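Local atomic coordinates of fluoroacetyl-CoA thioesterase (Streptomyces cattleya, PDB entry 3KVU), a protein that hydrolyses fluoroacetyl-CoA to fluoroacetate and CoA before it can react with citrate synthase, thereby conferring fluoroacetate resistance, while leaving acetyl-CoA unused as a substrate. Residues A[15-20]-A[78-83]; A[21-26]-A[34-39]; A[40-45]-A[74-79]. The protein carries 1 engineered substitution. All coordinates share one frame; numbering follows the deposited sequence.

In the fold
All three contacts lie on the same side of the chain's centre and touch one bound acetyl-CoA. Interaction 3 is the catalytic one: it joins Ser42, which is engineered, to His76, and Ser42 N binds the acetyl oxygen. Interaction 2, its centre about 12 Å from that of interaction 3, supplies Val23 and Phe36 beside the thioester, and Lys21 O lies 3.3 Å from Ala41 N, a probable hydrogen bond. Interaction 1, about 11 Å from interaction 3 between centres, shares Ala78 and Ala79 with it; Thr80 O and Phe40 N, 2.8 Å apart, probably bond. Interactions 1 and 2 meet where Pro82 CG packs on Thr22 CG2 at 3.5 Å.

Interaction 1: A[15-20]-A[78-83]; sequences FVVPPH and AATPPG. With ACO (acetyl coenzyme *a), chain E.
At the edge of the hotdog-fold sheet, the chain leaving strand 13-16 meets the proline-rich loop that connects strand 65-75 to strand 85-96, with Val17 and Pro82 at the centre of the contact. The touching parts run nearly perpendicular, 96° apart end to end. Their one hydrogen bond is from backbone to backbone: Gly83 N donates to Val17 O at 2.8 Å, lying in the carbonyl plane with an N-H...O angle of 147°. Gly83 has a positive phi, which its lack of a CB suits.

Val17 divides its two methyls between neighbours. CG1, anti to the backbone N (chi1 173°), reaches Pro82 CA at 3.8 Å, while CG2 meets the methyl CG2 of Thr80 at 4.0 Å. The hydroxyl of Thr80 is engaged elsewhere, bonded to Asp108 OD2. Further along, the Pro82 ring lies against the backbone and ring of Pro19: Pro82 CG comes 3.6 Å from Pro19 CA, and Pro82 CB is 3.9 Å from Pro19 CG. The two proline rings meet at a slant. Val16 is peripheral, with CG1 near Gly83 O.

Phe40 packs on both Val17 and Thr80 and carries the contact inward toward the substrate site. At the other end of the loop, Ala79 CB approaches the pantetheine oxygen O5P, and Ala79 O accepts a hydrogen bond from Lys135 of the second subunit. The contact thus ties a short edge strand to an inter-strand loop of the hotdog fold, a loop that also borders the bound acetyl-CoA.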
# COMPACT_ATOMS: atom_id res chain seq x y z
N PHE A 15 4.87 15.39 3.67
CA PHE A 15 5.62 14.95 2.51
C PHE A 15 5.21 15.69 1.19
O PHE A 15 4.04 15.77 0.84
CB PHE A 15 5.53 13.40 2.43
CG PHE A 15 6.40 12.80 1.38
CD1 PHE A 15 7.79 12.82 1.52
CD2 PHE A 15 5.84 12.21 0.23
CE1 PHE A 15 8.62 12.27 0.56
CE2 PHE A 15 6.66 11.67 -0.77
CZ PHE A 15 8.07 11.68 -0.59
N VAL A 16 6.19 16.23 0.48
CA VAL A 16 5.99 16.95 -0.76
C VAL A 16 6.02 15.86 -1.80
O VAL A 16 7.04 15.19 -1.95
CB VAL A 16 7.07 18.00 -0.94
CG1 VAL A 16 7.14 18.50 -2.39
CG2 VAL A 16 6.82 19.14 0.01
N VAL A 17 4.90 15.64 -2.47
CA VAL A 17 4.78 14.51 -3.41
C VAL A 17 5.60 14.80 -4.63
O VAL A 17 5.31 15.71 -5.34
CB VAL A 17 3.28 14.23 -3.84
CG1 VAL A 17 3.18 13.19 -4.92
CG2 VAL A 17 2.35 13.87 -2.60
N PRO A 18 6.61 14.00 -4.92
CA PRO A 18 7.37 14.27 -6.10
C PRO A 18 6.78 13.44 -7.24
O PRO A 18 5.91 12.62 -6.99
CB PRO A 18 8.75 13.75 -5.72
CG PRO A 18 8.47 12.67 -4.67
CD PRO A 18 7.07 12.77 -4.26
N PRO A 19 7.19 13.70 -8.49
CA PRO A 19 6.70 13.00 -9.68
C PRO A 19 7.11 11.53 -9.77
O PRO A 19 6.52 10.78 -10.56
CB PRO A 19 7.33 13.80 -10.83
CG PRO A 19 7.57 15.21 -10.23
CD PRO A 19 8.09 14.81 -8.87
N HIS A 20 8.11 11.09 -8.99
CA HIS A 20 8.44 9.66 -8.97
C HIS A 20 7.60 8.83 -7.99
O HIS A 20 7.88 7.68 -7.79
CB HIS A 20 9.96 9.43 -8.78
CG HIS A 20 10.51 10.09 -7.55
ND1 HIS A 20 10.29 9.60 -6.27
CD2 HIS A 20 11.20 11.25 -7.39
CE1 HIS A 20 10.84 10.41 -5.39
NE2 HIS A 20 11.38 11.44 -6.04
N ALA A 78 -9.66 10.75 -2.53
CA ALA A 78 -9.41 11.82 -3.45
C ALA A 78 -8.00 11.65 -3.92
O ALA A 78 -7.24 10.86 -3.36
CB ALA A 78 -9.62 13.19 -2.78
N ALA A 79 -7.61 12.37 -4.94
CA ALA A 79 -6.45 12.04 -5.69
C ALA A 79 -5.40 13.19 -5.74
O ALA A 79 -5.78 14.38 -5.65
CB ALA A 79 -6.90 11.60 -7.09
N THR A 80 -4.11 12.86 -5.86
CA THR A 80 -3.05 13.84 -5.51
C THR A 80 -2.01 13.96 -6.62
O THR A 80 -1.21 13.03 -6.86
CB THR A 80 -2.42 13.61 -4.01
OG1 THR A 80 -3.46 13.55 -2.98
CG2 THR A 80 -1.40 14.65 -3.64
N PRO A 81 -2.01 15.09 -7.35
CA PRO A 81 -0.93 15.13 -8.34
C PRO A 81 0.47 15.51 -7.75
O PRO A 81 0.55 16.10 -6.71
CB PRO A 81 -1.43 16.20 -9.31
CG PRO A 81 -2.19 17.16 -8.45
CD PRO A 81 -2.84 16.32 -7.36
N PRO A 82 1.59 15.22 -8.45
CA PRO A 82 2.83 15.68 -7.83
C PRO A 82 2.90 17.19 -7.62
O PRO A 82 2.39 17.99 -8.41
CB PRO A 82 3.88 15.25 -8.83
CG PRO A 82 3.30 14.04 -9.44
CD PRO A 82 1.89 14.47 -9.67
N GLY A 83 3.57 17.56 -6.55
CA GLY A 83 3.85 18.95 -6.31
C GLY A 83 3.17 19.39 -5.05
O GLY A 83 3.66 20.36 -4.41
CAP ACO E . -13.46 8.70 -4.46
OAP ACO E . -13.53 7.59 -3.50
C9P ACO E . -12.33 8.72 -5.49
O9P ACO E . -12.63 8.64 -6.68
N8P ACO E . -11.07 8.82 -5.04
C7P ACO E . -9.81 8.89 -5.75
C6P ACO E . -8.93 7.81 -5.15
C5P ACO E . -7.52 7.83 -5.72
O5P ACO E . -6.86 8.82 -5.92
N4P ACO E . -6.85 6.76 -6.05
C3P ACO E . -5.55 7.07 -6.59
C2P ACO E . -4.82 5.79 -6.47
S1P ACO E . -4.75 4.96 -8.02
C ACO E . -3.82 3.81 -7.35
O ACO E . -2.61 3.96 -7.37
CH3 ACO E . -4.63 2.74 -6.69

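Interaction 2: A[21-26]-A[34-39]. With ACO (acetyl coenzyme *a), chain E.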
# COMPACT_ATOMS: atom_id res chain seq x y z
N LYS A 21 6.56 9.41 -7.40
CA LYS A 21 5.61 8.71 -6.49
C LYS A 21 4.17 8.46 -7.01
O LYS A 21 3.24 8.24 -6.23
CB LYS A 21 5.50 9.42 -5.12
CG LYS A 21 6.72 9.42 -4.18
CD LYS A 21 7.27 8.04 -3.81
CE LYS A 21 8.65 8.27 -3.15
NZ LYS A 21 9.22 7.02 -2.62
N THR A 22 4.04 8.45 -8.34
CA THR A 22 2.80 8.24 -9.02
C THR A 22 2.73 6.82 -9.42
O THR A 22 3.75 6.14 -9.49
CB THR A 22 2.62 9.22 -10.18
OG1 THR A 22 3.61 9.01 -11.18
CG2 THR A 22 2.80 10.63 -9.65
N VAL A 23 1.50 6.36 -9.60
CA VAL A 23 1.14 5.00 -9.99
C VAL A 23 2.15 4.25 -10.85
O VAL A 23 2.45 3.16 -10.59
CB VAL A 23 -0.19 4.98 -10.73
CG1 VAL A 23 -0.50 3.63 -11.21
CG2 VAL A 23 -1.29 5.50 -9.90
N ARG A 24 2.63 4.83 -11.90
CA ARG A 24 3.56 4.14 -12.77
C ARG A 24 4.94 3.87 -12.19
O ARG A 24 5.71 3.12 -12.77
CB ARG A 24 3.72 4.89 -14.07
CG ARG A 24 3.95 6.34 -13.88
CD ARG A 24 4.34 6.93 -15.16
NE ARG A 24 5.69 6.54 -15.44
CZ ARG A 24 6.67 7.39 -15.74
NH1 ARG A 24 6.41 8.69 -15.79
NH2 ARG A 24 7.90 6.94 -15.97
N HIS A 25 5.30 4.55 -11.12
CA HIS A 25 6.60 4.32 -10.49
C HIS A 25 6.53 3.22 -9.41
O HIS A 25 7.54 2.73 -8.99
CB HIS A 25 7.19 5.64 -9.93
CG HIS A 25 7.45 6.69 -10.97
ND1 HIS A 25 8.59 6.70 -11.75
CD2 HIS A 25 6.69 7.73 -11.40
CE1 HIS A 25 8.53 7.72 -12.60
NE2 HIS A 25 7.38 8.34 -12.42
N LEU A 26 5.32 2.89 -8.95
CA LEU A 26 5.14 1.80 -8.01
C LEU A 26 5.49 0.53 -8.72
O LEU A 26 6.27 -0.31 -8.22
CB LEU A 26 3.74 1.72 -7.51
CG LEU A 26 3.69 0.83 -6.26
CD1 LEU A 26 4.54 1.42 -5.12
CD2 LEU A 26 2.35 0.71 -5.85
N ALA A 34 1.36 1.75 -16.57
CA ALA A 34 2.12 2.71 -17.39
C ALA A 34 1.31 3.88 -18.01
O ALA A 34 1.89 4.92 -18.41
CB ALA A 34 2.86 2.00 -18.52
N GLU A 35 0.00 3.71 -18.11
CA GLU A 35 -0.79 4.66 -18.85
C GLU A 35 -1.85 5.24 -17.91
O GLU A 35 -2.83 5.82 -18.37
CB GLU A 35 -1.36 4.00 -20.13
CG GLU A 35 -0.26 3.70 -21.26
CD GLU A 35 0.34 4.98 -21.98
OE1 GLU A 35 1.59 5.05 -22.20
OE2 GLU A 35 -0.44 5.92 -22.33
N PHE A 36 -1.63 5.10 -16.60
CA PHE A 36 -2.47 5.68 -15.55
C PHE A 36 -2.24 7.20 -15.46
O PHE A 36 -1.20 7.66 -15.89
CB PHE A 36 -2.13 5.01 -14.22
CG PHE A 36 -3.13 3.96 -13.76
CD1 PHE A 36 -3.36 2.82 -14.51
CD2 PHE A 36 -3.80 4.09 -12.54
CE1 PHE A 36 -4.27 1.86 -14.07
CE2 PHE A 36 -4.72 3.17 -12.11
CZ PHE A 36 -4.95 2.03 -12.88
N PRO A 37 -3.19 7.97 -14.88
CA PRO A 37 -2.92 9.39 -14.57
C PRO A 37 -1.70 9.52 -13.65
O PRO A 37 -1.47 8.62 -12.79
CB PRO A 37 -4.14 9.82 -13.76
CG PRO A 37 -5.16 8.79 -13.95
CD PRO A 37 -4.52 7.54 -14.45
N GLU A 38 -0.92 10.59 -13.81
CA GLU A 38 0.11 10.87 -12.82
C GLU A 38 -0.45 11.44 -11.51
O GLU A 38 -0.48 12.68 -11.27
CB GLU A 38 1.16 11.77 -13.44
CG GLU A 38 1.81 11.14 -14.63
CD GLU A 38 2.98 10.31 -14.24
OE1 GLU A 38 4.13 10.71 -14.51
OE2 GLU A 38 2.78 9.22 -13.67
N VAL A 39 -0.94 10.52 -10.66
CA VAL A 39 -1.34 10.83 -9.31
C VAL A 39 -0.60 9.87 -8.38
O VAL A 39 -0.04 8.86 -8.84
CB VAL A 39 -2.85 10.80 -9.08
CG1 VAL A 39 -3.50 11.88 -9.96
CG2 VAL A 39 -3.47 9.38 -9.34
CAP ACO E . -13.46 8.70 -4.46
OAP ACO E . -13.53 7.59 -3.50
C9P ACO E . -12.33 8.72 -5.49
O9P ACO E . -12.63 8.64 -6.68
N8P ACO E . -11.07 8.82 -5.04
C7P ACO E . -9.81 8.89 -5.75
C6P ACO E . -8.93 7.81 -5.15
C5P ACO E . -7.52 7.83 -5.72
O5P ACO E . -6.86 8.82 -5.92
N4P ACO E . -6.85 6.76 -6.05
C3P ACO E . -5.55 7.07 -6.59
C2P ACO E . -4.82 5.79 -6.47
S1P ACO E . -4.75 4.96 -8.02
C ACO E . -3.82 3.81 -7.35
O ACO E . -2.61 3.96 -7.37
CH3 ACO E . -4.63 2.74 -6.69
O HOH W 1 0.79 7.52 -12.81
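Val23 N donates to Val39 O across 3.0 Å, next to the short, weakly bonded helix at about 23-26. The same carbonyl oxygen also receives a CA-H...O contact from Thr22 CA. The backbones approach most closely at two places, Thr22 with Val39 and Arg24 with Ala34, and between them segment 34-39 makes an inverse gamma turn centred on Glu38.

The Glu38 carboxylate faces Thr22 and Arg24. Thr22 OG1 donates to OE2 at 2.6 Å, coming from above the carboxylate plane, 55° out of it; chi1 of 65° sets this hydroxyl between the backbone N and the carbonyl carbon. OE1 takes a weak, long salt bridge from Arg24 NH1 at 3.3 Å, reached at the edge of the guanidinium, whose plane is tilted 25° from the carboxylate. The aliphatic CG and CD of Arg24 lie alongside OE2. The ring of His25 covers one guanidinium face with NE2 over its centre. A water donates to both Glu38 OE2 and Pro37 O, so OE2 is gripped by the threonine hydroxyl and the water together.

These segments are the two ends of an excursion that precedes the central helix 42-57 of the hotdog fold, and their apolar side borders the bound acetyl-CoA. Val23 CG1 packs obliquely on the Phe36 ring, 3.6 Å from CD2, and Val23 CG2 lies 3.2 Å from the acetyl oxygen of the ligand. The Phe36 ring presents its edge to the thioester sulfur S1P; Phe33 meets this ring edge-to-face. On the dimer side, Lys21 NZ forms a salt bridge with Glu29 of the second subunit, while Phe36 packs on Ser67 of that subunit.

Interaction 3: A[40-45]-A[74-79]; sequences FASGFM and VTHTAA. Engineered in segment 40-45: Ser42 (natural residue Thr). With ACO (acetyl coenzyme *a), chain E.
Ser42 OG and His76 ND1 lie 2.6 Å apart, a short hydrogen bond joining two active-site residues. Ser42 is engineered, replacing the natural threonine. The pair belongs to the thioesterase site of the hotdog fold, where the start of central helix 42-57 faces the end of strand 65-75. Ser42 N donates to the acetyl oxygen O of the ligand at 3.0 Å with an N-H...O angle of 154°. The bond is made at the helix N-terminus, whose dipole would probably polarise the thioester carbonyl.

The imidazole of His76 is enclosed on both faces. Over one lies the ligand, with C3P and N4P above the ring; against the opposite face rests the end of Met45. Its SD stands 3.8 Å from the ring centroid, a sulfur-aromatic contact 14° off the normal, and the methyl CE adds a CH-pi contact. At the ring edge, Phe40 O approaches CE1 at 3.4 Å. His76 CG lies anti to the backbone N (chi1 -163°), which carries the ring toward the helix start and brings ND1 to the serine.

In the next shell, Ala41 is the N-cap and its O accepts from Met45 N, closing the first helical turn. Phe40 packs on Tyr27 of the second subunit, and Glu50 of that subunit packs on Ser42. Strand 65-75 continues the sheet into the second subunit by antiparallel pairing at Val74 and Thr75. Behind the imidazole, Met45 CE reaches 3.6 Å from Thr75 O.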
# COMPACT_ATOMS: atom_id res chain seq x y z
N PHE A 40 -0.51 10.28 -7.10
CA PHE A 40 -0.01 9.53 -5.95
C PHE A 40 -0.66 8.13 -5.81
O PHE A 40 -1.87 7.99 -5.53
CB PHE A 40 -0.31 10.37 -4.68
CG PHE A 40 0.55 10.04 -3.43
CD1 PHE A 40 1.91 9.71 -3.54
CD2 PHE A 40 -0.00 10.16 -2.16
CE1 PHE A 40 2.69 9.43 -2.36
CE2 PHE A 40 0.78 9.87 -1.01
CZ PHE A 40 2.14 9.51 -1.14
N ALA A 41 0.15 7.10 -5.98
CA ALA A 41 -0.34 5.74 -5.92
C ALA A 41 -0.93 5.32 -4.51
O ALA A 41 -0.45 5.80 -3.47
CB ALA A 41 0.74 4.88 -6.37
N SER A 42 -1.91 4.43 -4.44
CA SER A 42 -2.36 3.92 -3.12
C SER A 42 -1.23 3.25 -2.31
O SER A 42 -1.18 3.37 -1.10
CB SER A 42 -3.53 2.96 -3.22
OG SER A 42 -4.72 3.67 -3.57
N GLY A 43 -0.30 2.61 -3.00
CA GLY A 43 0.80 1.95 -2.35
C GLY A 43 1.81 2.90 -1.72
O GLY A 43 2.30 2.61 -0.62
N PHE A 44 2.21 3.92 -2.48
CA PHE A 44 3.01 5.02 -1.98
C PHE A 44 2.34 5.76 -0.82
O PHE A 44 3.01 6.20 0.11
CB PHE A 44 3.32 5.99 -3.08
CG PHE A 44 4.41 5.54 -3.95
CD1 PHE A 44 5.60 5.04 -3.39
CD2 PHE A 44 4.25 5.52 -5.29
CE1 PHE A 44 6.60 4.56 -4.21
CE2 PHE A 44 5.26 5.05 -6.13
CZ PHE A 44 6.44 4.57 -5.58
N MET A 45 1.02 5.86 -0.86
CA MET A 45 0.27 6.43 0.25
C MET A 45 0.29 5.58 1.47
O MET A 45 0.62 6.08 2.55
CB MET A 45 -1.18 6.74 -0.11
CG MET A 45 -1.87 7.46 0.96
SD MET A 45 -3.66 7.72 0.71
CE MET A 45 -4.28 6.02 0.72
N VAL A 74 -7.43 1.12 4.63
CA VAL A 74 -7.60 2.56 4.41
C VAL A 74 -8.51 2.74 3.21
O VAL A 74 -8.62 1.83 2.33
CB VAL A 74 -6.25 3.29 4.15
CG1 VAL A 74 -5.34 3.35 5.46
CG2 VAL A 74 -5.52 2.60 3.14
N THR A 75 -9.14 3.92 3.14
CA THR A 75 -9.75 4.42 1.88
C THR A 75 -8.74 5.31 1.16
O THR A 75 -7.76 5.73 1.73
CB THR A 75 -10.94 5.22 2.24
OG1 THR A 75 -10.52 6.27 3.10
CG2 THR A 75 -11.94 4.36 2.99
N HIS A 76 -8.93 5.52 -0.13
CA HIS A 76 -8.21 6.47 -0.86
C HIS A 76 -9.38 7.24 -1.58
O HIS A 76 -9.92 6.82 -2.62
CB HIS A 76 -7.25 5.77 -1.79
CG HIS A 76 -6.18 6.67 -2.30
ND1 HIS A 76 -5.08 6.21 -2.99
CD2 HIS A 76 -6.02 8.02 -2.17
CE1 HIS A 76 -4.32 7.24 -3.32
NE2 HIS A 76 -4.87 8.35 -2.84
N THR A 77 -9.80 8.35 -0.98
CA THR A 77 -11.00 9.05 -1.40
C THR A 77 -10.89 10.32 -2.25
O THR A 77 -11.92 10.86 -2.66
CB THR A 77 -11.87 9.31 -0.19
OG1 THR A 77 -11.17 10.17 0.72
CG2 THR A 77 -12.06 8.02 0.45
N ALA A 78 -9.66 10.75 -2.53
CA ALA A 78 -9.41 11.82 -3.45
C ALA A 78 -8.00 11.65 -3.92
O ALA A 78 -7.24 10.86 -3.36
CB ALA A 78 -9.62 13.19 -2.78
N ALA A 79 -7.61 12.37 -4.94
CA ALA A 79 -6.45 12.04 -5.69
C ALA A 79 -5.40 13.19 -5.74
O ALA A 79 -5.78 14.38 -5.65
CB ALA A 79 -6.90 11.60 -7.09
CAP ACO E . -13.46 8.70 -4.46
OAP ACO E . -13.53 7.59 -3.50
C9P ACO E . -12.33 8.72 -5.49
O9P ACO E . -12.63 8.64 -6.68
N8P ACO E . -11.07 8.82 -5.04
C7P ACO E . -9.81 8.89 -5.75
C6P ACO E . -8.93 7.81 -5.15
C5P ACO E . -7.52 7.83 -5.72
O5P ACO E . -6.86 8.82 -5.92
N4P ACO E . -6.85 6.76 -6.05
C3P ACO E . -5.55 7.07 -6.59
C2P ACO E . -4.82 5.79 -6.47
S1P ACO E . -4.75 4.96 -8.02
C ACO E . -3.82 3.81 -7.35
O ACO E . -2.61 3.96 -7.37
CH3 ACO E . -4.63 2.74 -6.69